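Local coordinates for NikO protein (Streptomyces tendae, PDB 4FQD), which transfers an enolpyruvyl group in the biosynthesis of nikkomycin, for which it is essential, and belongs to the MurA subfamily of the EPSP synthase family, at residues A[265-270]-A[436-441]; A[295-300]-A[341-346]; A[301-306]-A[345-350]. The protein carries 4 engineered substitutions. All blocks are in the same frame, centred on the assembly; numbering follows the deposited sequence.

Contact 1: residues A[265-270]-A[436-441]; sequences LIEVVT and RGYRDL. With SO4 (sulfate ion), chain D.
Thr270 turns OG1 anti to its carbonyl carbon and beside the backbone N (chi1 -56°), and Tyr438 turns its ring into the same kind of position (chi1 -53°), which brings the two hydroxyls together head-on. In the inverse alpha/beta barrel of this transferase, the pair ties helix 265-278 to the loop that runs from strand 425-429 into helix 441-447. Tyr438 OH donates to Thr270 OG1 at 2.6 Å, with the acceptor lying in the ring plane at its edge. Thr270 OG1 in turn donates to Ile266 O, one turn back, also at 2.6 Å, giving a relay from ring to hydroxyl to carbonyl. Thr270 N reaches that Ile266 O from the other face of the carbonyl plane at 2.8 Å, and the oxygen is thus gripped by two donors. A valine in this place would probably leave the Tyr438 hydroxyl without its acceptor and Ile266 O with one donor fewer. Within the loop segment Leu441 CD2 covers one face of the Tyr438 ring, 4.0 Å above its plane and over its centre, while Glu267 CA approaches Tyr438 CE2 obliquely at 4.2 Å. The extended Glu267 side chain carries its carboxylate to Ser31 N and Trp271 NE1. A water accepting from Arg439 N at 3.0 Å gives a weak bond to Glu267 OE2, adding a solvent bridge between helix and loop. At the beginning of the loop segment, Arg436 binds a sulfate, probably from the crystallisation liquor, to which Leu409 N is also hydrogen-bonded. The guanidinium meets this anion edge-on with two bonds: Arg436 NH2 reaches sulfate O3 at 3.3 Å, and Arg436 NH1 points almost straight (173°) at sulfate O2, 3.1 Å away.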
# COMPACT_ATOMS: atom_id res chain seq x y z
N LEU A 265 6.66 -14.95 -16.00
CA LEU A 265 6.90 -14.26 -14.74
C LEU A 265 6.09 -14.84 -13.59
O LEU A 265 6.61 -15.07 -12.50
CB LEU A 265 6.59 -12.77 -14.89
CG LEU A 265 7.30 -12.04 -16.03
CD1 LEU A 265 6.99 -10.55 -16.01
CD2 LEU A 265 8.79 -12.27 -15.97
N ILE A 266 4.80 -15.09 -13.84
CA ILE A 266 3.92 -15.59 -12.80
C ILE A 266 4.17 -17.07 -12.51
O ILE A 266 3.96 -17.54 -11.40
CB ILE A 266 2.44 -15.36 -13.15
CG1 ILE A 266 2.23 -13.92 -13.61
CG2 ILE A 266 1.55 -15.66 -11.95
CD1 ILE A 266 2.66 -12.88 -12.60
N GLU A 267 4.64 -17.80 -13.52
CA GLU A 267 5.00 -19.20 -13.32
C GLU A 267 6.19 -19.31 -12.38
O GLU A 267 6.24 -20.20 -11.53
CB GLU A 267 5.32 -19.89 -14.65
CG GLU A 267 5.60 -21.38 -14.50
CD GLU A 267 6.06 -22.04 -15.78
OE1 GLU A 267 6.13 -21.34 -16.82
OE2 GLU A 267 6.36 -23.25 -15.76
N VAL A 268 7.13 -18.38 -12.52
CA VAL A 268 8.29 -18.33 -11.63
C VAL A 268 7.83 -18.08 -10.20
O VAL A 268 8.27 -18.77 -9.27
CB VAL A 268 9.28 -17.22 -12.05
CG1 VAL A 268 10.38 -17.07 -11.00
CG2 VAL A 268 9.88 -17.54 -13.41
N VAL A 269 6.95 -17.10 -10.02
CA VAL A 269 6.37 -16.80 -8.72
C VAL A 269 5.67 -18.03 -8.15
O VAL A 269 5.83 -18.36 -6.97
CB VAL A 269 5.34 -15.65 -8.82
CG1 VAL A 269 4.64 -15.44 -7.49
CG2 VAL A 269 6.03 -14.37 -9.27
N THR A 270 4.91 -18.72 -9.01
CA THR A 270 4.16 -19.90 -8.61
C THR A 270 5.07 -21.01 -8.07
O THR A 270 4.76 -21.63 -7.06
CB THR A 270 3.33 -20.45 -9.78
OG1 THR A 270 2.47 -19.42 -10.29
CG2 THR A 270 2.48 -21.64 -9.33
N ARG A 436 -4.94 -21.93 -19.36
CA ARG A 436 -4.70 -20.64 -19.98
C ARG A 436 -3.48 -19.92 -19.40
O ARG A 436 -3.09 -18.86 -19.88
CB ARG A 436 -5.94 -19.75 -19.85
CG ARG A 436 -7.17 -20.30 -20.55
CD ARG A 436 -8.36 -19.36 -20.41
NE ARG A 436 -8.83 -19.25 -19.04
CZ ARG A 436 -8.55 -18.23 -18.23
NH1 ARG A 436 -7.80 -17.22 -18.65
NH2 ARG A 436 -9.02 -18.22 -16.99
N GLY A 437 -2.88 -20.52 -18.37
CA GLY A 437 -1.72 -19.92 -17.73
C GLY A 437 -0.55 -20.87 -17.61
O GLY A 437 0.61 -20.45 -17.59
N TYR A 438 -0.84 -22.16 -17.53
CA TYR A 438 0.20 -23.18 -17.39
C TYR A 438 0.02 -24.26 -18.45
O TYR A 438 -1.10 -24.53 -18.89
CB TYR A 438 0.16 -23.81 -16.00
CG TYR A 438 0.22 -22.80 -14.86
CD1 TYR A 438 -0.95 -22.23 -14.36
CD2 TYR A 438 1.43 -22.44 -14.30
CE1 TYR A 438 -0.90 -21.31 -13.33
CE2 TYR A 438 1.48 -21.52 -13.26
CZ TYR A 438 0.32 -20.96 -12.78
OH TYR A 438 0.37 -20.05 -11.75
N ARG A 439 1.12 -24.87 -18.86
CA ARG A 439 1.08 -25.96 -19.82
C ARG A 439 0.27 -27.12 -19.26
O ARG A 439 -0.70 -27.57 -19.86
CB ARG A 439 2.50 -26.44 -20.15
CG ARG A 439 2.55 -27.54 -21.19
CD ARG A 439 3.88 -28.28 -21.15
NE ARG A 439 4.10 -28.93 -19.86
CZ ARG A 439 3.64 -30.14 -19.55
NH1 ARG A 439 2.93 -30.83 -20.44
NH2 ARG A 439 3.88 -30.66 -18.36
N ASP A 440 0.68 -27.59 -18.08
CA ASP A 440 -0.01 -28.65 -17.37
C ASP A 440 0.49 -28.65 -15.93
O ASP A 440 1.33 -29.46 -15.55
CB ASP A 440 0.28 -30.01 -18.03
CG ASP A 440 -0.76 -31.05 -17.68
OD1 ASP A 440 -1.40 -30.94 -16.61
OD2 ASP A 440 -0.94 -32.00 -18.47
N LEU A 441 -0.05 -27.73 -15.13
CA LEU A 441 0.41 -27.52 -13.76
C LEU A 441 0.25 -28.77 -12.90
O LEU A 441 1.10 -29.06 -12.06
CB LEU A 441 -0.33 -26.34 -13.13
CG LEU A 441 0.09 -25.95 -11.71
CD1 LEU A 441 1.57 -25.62 -11.66
CD2 LEU A 441 -0.74 -24.79 -11.20
S SO4 D . -7.84 -14.58 -15.39
O1 SO4 D . -6.76 -14.01 -14.59
O2 SO4 D . -7.39 -14.77 -16.76
O3 SO4 D . -8.25 -15.86 -14.83
O4 SO4 D . -8.98 -13.66 -15.37
O HOH W 1 3.75 -23.97 -17.68
O HOH W 2 3.90 -20.99 -17.69

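Contact 2: residues A[295-300]-A[341-346]; sequences HALAPE and SDSQPF
The side chains of Glu300 and Ser343 face each other, both CB atoms directed across the gap, and they meet in one hydrogen bond from Ser343 OG to Glu300 OE2 at 3.0 Å. In the inverse alpha/beta barrel this polar side-chain bond joins the first turn of helix 298-307 to the lead-in of helix 344-351. The hydroxyl comes to the anti side of the carboxylate oxygen, 34° out of the carboxylate plane, so the approach is tilted rather than flat. A bend at chi2 (81°) folds the glutamate back and lays its methylene alongside the serine, with Glu300 CG 3.7 Å from Ser343 CB. The bond therefore comes with close carbon packing. Glu300 OE2 is shared: Phe340 N, in the chain just ahead of Ser341, donates to it as well. This buried oxygen thus receives a side-chain and a backbone donor, and its place in the first turn of helix 298-307 would probably steady the negative charge further. Leu297, at the break between helices 290-296 and 298-307, brings CD2 only to the fringe of the serine, 4.5 Å from Ser343 OG. Helix 265-278 packs on the serine through Ile266 and Val269, and helix 409-419 meets Asp342 and Pro345 through Arg410. On the two sides of Ser343 in the chain, Ser341 OG and Gln344 NE2 both hydrogen-bond to Glu362 OE1, which joins the approach to helix 344-351 to the end of strand 356-362.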
# COMPACT_ATOMS: atom_id res chain seq x y z
N HIS A 295 14.63 -10.07 -12.55
CA HIS A 295 14.81 -8.62 -12.50
C HIS A 295 13.50 -7.89 -12.77
O HIS A 295 13.24 -6.83 -12.20
CB HIS A 295 15.87 -8.17 -13.50
CG HIS A 295 16.04 -6.69 -13.56
ND1 HIS A 295 15.47 -5.92 -14.56
CD2 HIS A 295 16.70 -5.82 -12.75
CE1 HIS A 295 15.78 -4.65 -14.36
NE2 HIS A 295 16.52 -4.56 -13.27
N ALA A 296 12.67 -8.47 -13.63
CA ALA A 296 11.36 -7.91 -13.92
C ALA A 296 10.44 -8.07 -12.72
O ALA A 296 9.54 -7.27 -12.49
CB ALA A 296 10.76 -8.59 -15.14
N LEU A 297 10.69 -9.13 -11.94
CA LEU A 297 9.91 -9.40 -10.74
C LEU A 297 10.56 -8.77 -9.51
O LEU A 297 10.37 -9.24 -8.39
CB LEU A 297 9.77 -10.91 -10.53
CG LEU A 297 8.87 -11.65 -11.52
CD1 LEU A 297 9.09 -13.15 -11.42
CD2 LEU A 297 7.41 -11.31 -11.27
N ALA A 298 11.32 -7.70 -9.73
CA ALA A 298 11.97 -6.96 -8.65
C ALA A 298 11.04 -6.51 -7.51
O ALA A 298 11.42 -6.61 -6.34
CB ALA A 298 12.77 -5.77 -9.20
N PRO A 299 9.83 -6.00 -7.83
CA PRO A 299 8.92 -5.68 -6.72
C PRO A 299 8.54 -6.93 -5.93
O PRO A 299 8.47 -6.87 -4.70
CB PRO A 299 7.69 -5.12 -7.44
CG PRO A 299 8.21 -4.58 -8.71
CD PRO A 299 9.30 -5.52 -9.12
N GLU A 300 8.29 -8.03 -6.62
CA GLU A 300 7.96 -9.29 -5.97
C GLU A 300 9.11 -9.81 -5.11
O GLU A 300 8.90 -10.29 -4.00
CB GLU A 300 7.57 -10.35 -7.00
CG GLU A 300 6.14 -10.26 -7.51
CD GLU A 300 5.95 -9.20 -8.58
OE1 GLU A 300 6.94 -8.52 -8.93
OE2 GLU A 300 4.82 -9.06 -9.08
N SER A 341 -0.53 -8.11 -10.39
CA SER A 341 -1.81 -8.47 -9.79
C SER A 341 -1.93 -9.98 -9.67
O SER A 341 -2.58 -10.50 -8.77
CB SER A 341 -2.95 -7.90 -10.63
OG SER A 341 -4.17 -7.93 -9.91
N ASP A 342 -1.29 -10.69 -10.60
CA ASP A 342 -1.33 -12.15 -10.62
C ASP A 342 -0.41 -12.76 -9.57
O ASP A 342 -0.54 -13.94 -9.22
CB ASP A 342 -0.95 -12.67 -12.01
CG ASP A 342 -2.00 -12.37 -13.05
OD1 ASP A 342 -3.20 -12.41 -12.70
OD2 ASP A 342 -1.64 -12.11 -14.21
N SER A 343 0.53 -11.97 -9.07
CA SER A 343 1.49 -12.45 -8.08
C SER A 343 0.91 -12.41 -6.67
O SER A 343 1.30 -13.18 -5.80
CB SER A 343 2.78 -11.61 -8.13
OG SER A 343 3.38 -11.68 -9.41
N GLN A 344 -0.05 -11.51 -6.47
CA GLN A 344 -0.67 -11.29 -5.16
C GLN A 344 -1.29 -12.53 -4.48
O GLN A 344 -1.13 -12.70 -3.27
CB GLN A 344 -1.65 -10.12 -5.23
CG GLN A 344 -3.00 -10.37 -4.60
CD GLN A 344 -4.14 -10.04 -5.53
OE1 GLN A 344 -5.09 -10.81 -5.66
NE2 GLN A 344 -4.06 -8.89 -6.19
N PRO A 345 -2.01 -13.39 -5.23
CA PRO A 345 -2.59 -14.55 -4.54
C PRO A 345 -1.55 -15.48 -3.93
O PRO A 345 -1.79 -16.06 -2.87
CB PRO A 345 -3.34 -15.28 -5.66
CG PRO A 345 -3.65 -14.22 -6.65
CD PRO A 345 -2.48 -13.30 -6.62
N PHE A 346 -0.40 -15.63 -4.59
CA PHE A 346 0.65 -16.50 -4.09
C PHE A 346 1.37 -15.87 -2.90
O PHE A 346 1.86 -16.58 -2.02
CB PHE A 346 1.65 -16.82 -5.21
CG PHE A 346 1.01 -17.40 -6.43
CD1 PHE A 346 0.67 -18.74 -6.48
CD2 PHE A 346 0.74 -16.60 -7.54
CE1 PHE A 346 0.08 -19.28 -7.61
CE2 PHE A 346 0.15 -17.14 -8.66
CZ PHE A 346 -0.18 -18.48 -8.70

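Contact 3: residues A[301-306]-A[345-350]; sequences FDLLDR and PFLALL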
# COMPACT_ATOMS: atom_id res chain seq x y z
N PHE A 301 10.33 -9.70 -5.64
CA PHE A 301 11.51 -10.20 -4.93
C PHE A 301 11.89 -9.34 -3.73
O PHE A 301 12.49 -9.83 -2.77
CB PHE A 301 12.70 -10.34 -5.89
CG PHE A 301 12.77 -11.69 -6.55
CD1 PHE A 301 11.93 -12.00 -7.61
CD2 PHE A 301 13.68 -12.64 -6.12
CE1 PHE A 301 11.99 -13.24 -8.22
CE2 PHE A 301 13.75 -13.88 -6.73
CZ PHE A 301 12.91 -14.18 -7.78
N ASP A 302 11.53 -8.06 -3.78
CA ASP A 302 11.75 -7.18 -2.64
C ASP A 302 10.84 -7.61 -1.49
O ASP A 302 11.22 -7.54 -0.32
CB ASP A 302 11.48 -5.73 -3.01
CG ASP A 302 11.59 -4.79 -1.82
OD1 ASP A 302 12.70 -4.62 -1.29
OD2 ASP A 302 10.55 -4.23 -1.41
N LEU A 303 9.64 -8.06 -1.84
CA LEU A 303 8.70 -8.59 -0.85
C LEU A 303 9.20 -9.91 -0.27
O LEU A 303 9.15 -10.12 0.94
CB LEU A 303 7.32 -8.78 -1.47
CG LEU A 303 6.51 -7.50 -1.73
CD1 LEU A 303 5.20 -7.85 -2.40
CD2 LEU A 303 6.28 -6.76 -0.42
N LEU A 304 9.68 -10.79 -1.15
CA LEU A 304 10.20 -12.08 -0.74
C LEU A 304 11.36 -11.93 0.25
O LEU A 304 11.46 -12.68 1.22
CB LEU A 304 10.66 -12.90 -1.95
CG LEU A 304 9.57 -13.36 -2.92
CD1 LEU A 304 10.17 -14.17 -4.06
CD2 LEU A 304 8.50 -14.16 -2.19
N ASP A 305 12.22 -10.95 -0.01
CA ASP A 305 13.35 -10.67 0.87
C ASP A 305 12.86 -10.14 2.21
O ASP A 305 13.44 -10.44 3.26
CB ASP A 305 14.30 -9.67 0.22
CG ASP A 305 15.48 -9.33 1.11
OD1 ASP A 305 15.98 -10.24 1.80
OD2 ASP A 305 15.91 -8.16 1.12
N ARG A 306 11.80 -9.35 2.18
CA ARG A 306 11.24 -8.77 3.39
C ARG A 306 10.50 -9.82 4.23
O ARG A 306 10.43 -9.71 5.45
CB ARG A 306 10.31 -7.60 3.06
CG ARG A 306 11.04 -6.31 2.74
CD ARG A 306 10.22 -5.40 1.83
NE ARG A 306 8.90 -5.11 2.37
CZ ARG A 306 7.94 -4.48 1.70
NH1 ARG A 306 8.16 -4.08 0.46
NH2 ARG A 306 6.76 -4.25 2.27
N PRO A 345 -2.01 -13.39 -5.23
CA PRO A 345 -2.59 -14.55 -4.54
C PRO A 345 -1.55 -15.48 -3.93
O PRO A 345 -1.79 -16.06 -2.87
CB PRO A 345 -3.34 -15.28 -5.66
CG PRO A 345 -3.65 -14.22 -6.65
CD PRO A 345 -2.48 -13.30 -6.62
N PHE A 346 -0.40 -15.63 -4.59
CA PHE A 346 0.65 -16.50 -4.09
C PHE A 346 1.37 -15.87 -2.90
O PHE A 346 1.86 -16.58 -2.02
CB PHE A 346 1.65 -16.82 -5.21
CG PHE A 346 1.01 -17.40 -6.43
CD1 PHE A 346 0.67 -18.74 -6.48
CD2 PHE A 346 0.74 -16.60 -7.54
CE1 PHE A 346 0.08 -19.28 -7.61
CE2 PHE A 346 0.15 -17.14 -8.66
CZ PHE A 346 -0.18 -18.48 -8.70
N LEU A 347 1.41 -14.55 -2.87
CA LEU A 347 1.99 -13.83 -1.74
C LEU A 347 1.06 -13.89 -0.54
O LEU A 347 1.50 -13.83 0.61
CB LEU A 347 2.28 -12.38 -2.13
CG LEU A 347 3.27 -12.21 -3.29
CD1 LEU A 347 3.39 -10.75 -3.69
CD2 LEU A 347 4.63 -12.77 -2.90
N ALA A 348 -0.24 -14.00 -0.81
CA ALA A 348 -1.24 -14.14 0.24
C ALA A 348 -1.08 -15.48 0.94
O ALA A 348 -1.21 -15.57 2.16
CB ALA A 348 -2.63 -13.99 -0.34
N LEU A 349 -0.80 -16.52 0.16
CA LEU A 349 -0.60 -17.85 0.70
C LEU A 349 0.66 -17.90 1.55
O LEU A 349 0.69 -18.54 2.61
CB LEU A 349 -0.52 -18.89 -0.42
CG LEU A 349 -0.30 -20.34 0.00
CD1 LEU A 349 -1.36 -20.78 1.01
CD2 LEU A 349 -0.31 -21.26 -1.21
N LEU A 350 1.71 -17.22 1.09
CA LEU A 350 2.95 -17.12 1.84
C LEU A 350 2.73 -16.35 3.15
O LEU A 350 3.39 -16.62 4.15
CB LEU A 350 4.03 -16.43 1.01
CG LEU A 350 4.61 -17.21 -0.17
CD1 LEU A 350 5.50 -16.33 -1.02
CD2 LEU A 350 5.37 -18.43 0.33
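Helices 298-307 and 344-351 run side by side in the same direction over these segments, their axes at 1° to one another and 11.9 Å apart, with Leu304 CA and Leu347 CA the nearest pair at 8.5 Å. This is parallel packing of two helices within the inverse alpha/beta barrel, and between these segments the contacts across the gap are all made by leucine side chains. Leu347 is the central piece. With CG beside its backbone N (chi1 -61°) and the chain then extended, it thrusts its isopropyl fork between two residues of the other helix. One branch, CD1, meets Leu303 CD1 at 3.7 Å; the other, CD2, lies 4.2 Å from Leu304 CD2. Both leucines meet Leu347 at about a right angle, touching methyl to methyl. One turn later, Leu350 CD1 reaches the same Leu304 CD2 at 3.9 Å, its side chain slanting across that of Leu304, so that this single methyl is touched by two residues of the opposite helix. Phe332 of strand 331-334 touches both Leu303 and Leu347, and Leu277 of helix 265-278 packs on Leu350. The second methyls of Leu303 and Leu304 turn to their own helix. Leu304 CD1 sits 4.2 Å above the centre of the Phe301 ring, and Leu303 CD2 lies 3.3 Å over the guanidinium plane of Arg306, toward its rim. That guanidinium comes close to Arg306 of the second subunit, a pairing of like charges that an acidic neighbour probably tempers: Arg306 NH1 forms a salt bridge to Asp302 OD2, which lies in the guanidinium plane at its edge, 3.0 Å away with an N-H...O angle of 159°.

Overall arrangement
Contacts 2 and 3 are consecutive stages of one pairing, helix 298-307 beside helix 344-351, with centres about 8 Å apart and Pro345 and Phe346 in common. The first is polar, at the start of the helices; the second is purely apolar, further along. The centre of contact 1 is about 13 Å from that of contact 2 and about 16 Å from that of contact 3. In sequence it encloses both, since 265-270 precedes them and 436-441 follows. Phe346 joins the groups, its CZ packing on Thr270 OG1 and Tyr438 OH. Helix 344-351 lies against helices 265-278, 298-307 and 409-419, so that sequence-distant parts of the chain close around a shared helical interior.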